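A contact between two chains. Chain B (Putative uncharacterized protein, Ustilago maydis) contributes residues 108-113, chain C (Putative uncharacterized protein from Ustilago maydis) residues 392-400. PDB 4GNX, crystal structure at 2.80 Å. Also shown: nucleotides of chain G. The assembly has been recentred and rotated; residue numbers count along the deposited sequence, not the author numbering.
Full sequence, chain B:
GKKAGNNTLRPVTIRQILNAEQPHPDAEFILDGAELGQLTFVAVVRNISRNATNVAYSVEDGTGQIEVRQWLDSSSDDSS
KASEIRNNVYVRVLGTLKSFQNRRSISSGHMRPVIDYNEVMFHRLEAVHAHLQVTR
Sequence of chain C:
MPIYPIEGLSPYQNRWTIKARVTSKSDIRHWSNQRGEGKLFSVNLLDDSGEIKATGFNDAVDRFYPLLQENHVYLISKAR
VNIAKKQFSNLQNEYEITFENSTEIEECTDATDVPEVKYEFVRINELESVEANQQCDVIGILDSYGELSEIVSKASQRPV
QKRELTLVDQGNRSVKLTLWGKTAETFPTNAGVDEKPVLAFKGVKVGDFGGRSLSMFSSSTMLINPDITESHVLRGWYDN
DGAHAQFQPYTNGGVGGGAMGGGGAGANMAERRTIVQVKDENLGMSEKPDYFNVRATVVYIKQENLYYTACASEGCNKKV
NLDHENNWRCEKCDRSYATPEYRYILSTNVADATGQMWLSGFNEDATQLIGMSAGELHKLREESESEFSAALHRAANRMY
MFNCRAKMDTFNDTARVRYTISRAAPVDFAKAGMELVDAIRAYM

Chain B, residues 108-113: SGHMRP
Chain C 392-400: LHRAANRMY

Chain B turns a corner at Gly B109 (phi/psi -110/-42) and then runs extended through Pro B113, with phi/psi of -117/137 at His B110, -153/113 at Met B111 and -126/136 at Arg B112. Chain C arrives as the last part of a helix (His C393 -61/-34), passes Ala C396 (-81/180), takes a left-handed step at Asn C397 (59/35) and is extended at Arg C398 (-131/147) and Met C399 (-111/134). The backbones approach most closely at His B110 and Asn C397, whose CA atoms lie 6.1 Å apart; beyond them the two segments run in the same general sense and diverge. No backbone-to-backbone hydrogen bond joins the stretches; side chains meet side chains and backbone carbonyls, burying 447 Å² in all. The extended backbone sends His B110 and Arg B112 toward chain C and Met B111, between them, away.

Two imidazoles form the aromatic centre. His B110 (chi1 -44°, m; chi2 -91°) and His C393 (chi1 178°, t; chi2 -95°) make an offset stack, centroids 4.2 Å apart and planes at 25°. The CA-to-CB bond of His C393 points sideways, but its t rotamer brings the ring across. Over one face of the His B110 ring lies Ala C396, its CB 4.2 Å from the ring centroid in a CH-pi contact; the small methyl sits 26° off the ring normal.

Histidine suits this site because it offers polar ring nitrogens as well as a flat face. His C393 NE2 donates a weak hydrogen bond to Gly B109 O (2.8 Å, 129°), while His B110 ND1 donates another, also weak, to His C393 O (3.3 Å, 134°). On the nucleotide side, His B110 NE2 lies 3.0 Å from OP1 of DT21 in chain G. Glycine leaves room at the corner: an ideal CB on Gly B109 would clash with O5' of DT21, at 2.4 Å.

Asn C397 (chi1 -162°, t; chi2 8°) occupies the left-handed step, a conformation asparagine tolerates better than most residues, and its CB lies 3.5 Å from His B110 CB. Its ND2 is hydrogen-bonded elsewhere in the structure.

The arginines meet at the far end. Arg B112 (chi1 148°, between wells; chi2 -156°, t; chi3 87°, p; chi4 174°) carries its guanidinium past Asn C397, whose O lies over one face, 3.0 Å from Arg B112 NH1, without a hydrogen bond. Arg C398 (chi1 -62°, m; chi2 -133°, between wells; chi3 -159°, t; chi4 -107°) rests NH1 against the aliphatic Arg B112 CD, at 3.3 Å, while the like-charged Arg B112 NH1 and Arg C398 NH1, 3.8 Å apart, repel each other.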

# COMPACT_ATOMS: atom_id res chain seq x y z
N SER B 108 4.22 -11.12 25.42
CA SER B 108 3.83 -11.67 24.11
C SER B 108 3.02 -12.94 24.20
O SER B 108 3.20 -13.73 25.12
CB SER B 108 5.06 -11.95 23.26
OG SER B 108 4.74 -12.70 22.09
N GLY B 109 2.15 -13.15 23.23
CA GLY B 109 1.46 -14.42 23.09
C GLY B 109 1.98 -15.12 21.86
O GLY B 109 2.22 -16.33 21.87
N HIS B 110 2.17 -14.36 20.80
CA HIS B 110 2.52 -14.97 19.54
C HIS B 110 3.88 -14.54 19.07
O HIS B 110 4.26 -13.35 19.15
CB HIS B 110 1.45 -14.70 18.51
CG HIS B 110 0.03 -14.88 19.03
ND1 HIS B 110 -0.63 -16.06 18.95
CD2 HIS B 110 -0.84 -13.98 19.65
CE1 HIS B 110 -1.86 -15.92 19.48
NE2 HIS B 110 -1.99 -14.65 19.91
N MET B 111 4.64 -15.52 18.58
CA MET B 111 5.98 -15.25 18.12
C MET B 111 6.35 -16.26 17.07
O MET B 111 6.49 -17.43 17.35
CB MET B 111 6.94 -15.34 19.29
CG MET B 111 7.93 -14.20 19.35
SD MET B 111 9.18 -14.48 20.61
CE MET B 111 10.37 -13.23 20.13
N ARG B 112 6.53 -15.80 15.84
CA ARG B 112 6.74 -16.70 14.73
C ARG B 112 8.01 -16.43 13.88
O ARG B 112 8.32 -15.27 13.56
CB ARG B 112 5.49 -16.67 13.86
CG ARG B 112 5.75 -16.88 12.39
CD ARG B 112 4.64 -16.28 11.57
NE ARG B 112 4.87 -14.88 11.28
CZ ARG B 112 4.09 -14.17 10.48
NH1 ARG B 112 3.05 -14.75 9.91
NH2 ARG B 112 4.35 -12.90 10.25
N PRO B 113 8.75 -17.48 13.54
CA PRO B 113 9.83 -17.38 12.59
C PRO B 113 9.39 -16.68 11.33
O PRO B 113 8.53 -17.19 10.62
CB PRO B 113 10.13 -18.83 12.25
CG PRO B 113 9.79 -19.56 13.49
CD PRO B 113 8.82 -18.74 14.29
N LEU C 392 -4.77 -23.20 16.43
CA LEU C 392 -5.44 -21.91 16.37
C LEU C 392 -4.52 -20.79 16.80
O LEU C 392 -4.53 -19.72 16.20
CB LEU C 392 -6.65 -21.91 17.30
CG LEU C 392 -7.74 -22.91 16.98
CD1 LEU C 392 -8.84 -22.82 18.02
CD2 LEU C 392 -8.28 -22.64 15.59
N HIS C 393 -3.75 -21.04 17.86
CA HIS C 393 -2.76 -20.11 18.37
C HIS C 393 -1.72 -19.85 17.31
O HIS C 393 -1.23 -18.73 17.19
CB HIS C 393 -2.15 -20.61 19.68
CG HIS C 393 -1.07 -19.71 20.24
ND1 HIS C 393 0.24 -19.92 20.00
CD2 HIS C 393 -1.14 -18.56 21.03
CE1 HIS C 393 0.98 -18.95 20.61
NE2 HIS C 393 0.13 -18.12 21.24
N ARG C 394 -1.42 -20.87 16.51
CA ARG C 394 -0.43 -20.80 15.42
C ARG C 394 -0.99 -20.06 14.23
O ARG C 394 -0.23 -19.54 13.41
CB ARG C 394 -0.04 -22.21 14.98
CG ARG C 394 1.22 -22.34 14.13
CD ARG C 394 1.52 -23.80 13.79
NE ARG C 394 1.74 -24.64 14.98
CZ ARG C 394 0.98 -25.67 15.35
NH1 ARG C 394 -0.07 -26.04 14.64
NH2 ARG C 394 1.28 -26.35 16.46
N ALA C 395 -2.31 -20.00 14.12
CA ALA C 395 -2.97 -19.40 12.97
C ALA C 395 -3.00 -17.89 13.09
O ALA C 395 -3.11 -17.17 12.09
CB ALA C 395 -4.37 -19.94 12.85
N ALA C 396 -2.93 -17.40 14.32
CA ALA C 396 -2.90 -15.97 14.53
C ALA C 396 -1.47 -15.48 14.29
O ALA C 396 -0.58 -16.30 13.98
CB ALA C 396 -3.37 -15.64 15.94
N ASN C 397 -1.25 -14.17 14.44
CA ASN C 397 0.03 -13.53 14.16
C ASN C 397 0.47 -13.74 12.71
O ASN C 397 1.66 -13.88 12.43
CB ASN C 397 1.14 -14.00 15.14
CG ASN C 397 2.35 -13.06 15.16
OD1 ASN C 397 2.31 -11.99 14.57
ND2 ASN C 397 3.43 -13.47 15.82
N ARG C 398 -0.51 -13.75 11.80
CA ARG C 398 -0.24 -13.91 10.37
C ARG C 398 -1.00 -12.86 9.60
O ARG C 398 -2.11 -12.49 9.99
CB ARG C 398 -0.66 -15.29 9.87
CG ARG C 398 0.07 -16.43 10.50
CD ARG C 398 0.51 -17.39 9.42
NE ARG C 398 0.76 -18.70 9.98
CZ ARG C 398 1.96 -19.22 10.16
NH1 ARG C 398 3.03 -18.53 9.78
NH2 ARG C 398 2.09 -20.42 10.69
N MET C 399 -0.40 -12.41 8.49
CA MET C 399 -0.88 -11.23 7.77
C MET C 399 -1.49 -11.55 6.40
O MET C 399 -0.92 -12.30 5.60
CB MET C 399 0.27 -10.26 7.60
CG MET C 399 -0.16 -8.82 7.43
SD MET C 399 1.21 -7.65 7.57
CE MET C 399 2.03 -8.24 9.06
N TYR C 400 -2.65 -10.95 6.12
CA TYR C 400 -3.36 -11.26 4.87
C TYR C 400 -3.92 -10.05 4.17
O TYR C 400 -4.28 -9.08 4.82
CB TYR C 400 -4.54 -12.22 5.12
CG TYR C 400 -4.14 -13.55 5.67
CD1 TYR C 400 -3.97 -13.74 7.03
CD2 TYR C 400 -3.91 -14.60 4.82
CE1 TYR C 400 -3.58 -14.95 7.53
CE2 TYR C 400 -3.52 -15.83 5.31
CZ TYR C 400 -3.36 -16.00 6.66
OH TYR C 400 -2.98 -17.23 7.12
P DT G 21 -3.50 -15.03 23.54
OP1 DT G 21 -3.31 -15.85 22.32
OP2 DT G 21 -4.44 -15.50 24.60
O5' DT G 21 -2.06 -14.85 24.21
C5' DT G 21 -1.54 -15.82 25.14
C4' DT G 21 -1.09 -15.15 26.41
O4' DT G 21 -0.35 -13.94 26.11
C3' DT G 21 -2.22 -14.76 27.38
O3' DT G 21 -2.00 -15.31 28.69
C2' DT G 21 -2.26 -13.24 27.30
C1' DT G 21 -0.89 -12.82 26.80
N1 DT G 21 -0.87 -11.67 25.86
C2 DT G 21 -0.46 -10.44 26.32
O2 DT G 21 -0.12 -10.24 27.48
N3 DT G 21 -0.47 -9.44 25.37
C4 DT G 21 -0.84 -9.55 24.04
O4 DT G 21 -0.80 -8.57 23.31
C5 DT G 21 -1.25 -10.88 23.63
C7 DT G 21 -1.67 -11.10 22.21
C6 DT G 21 -1.24 -11.85 24.54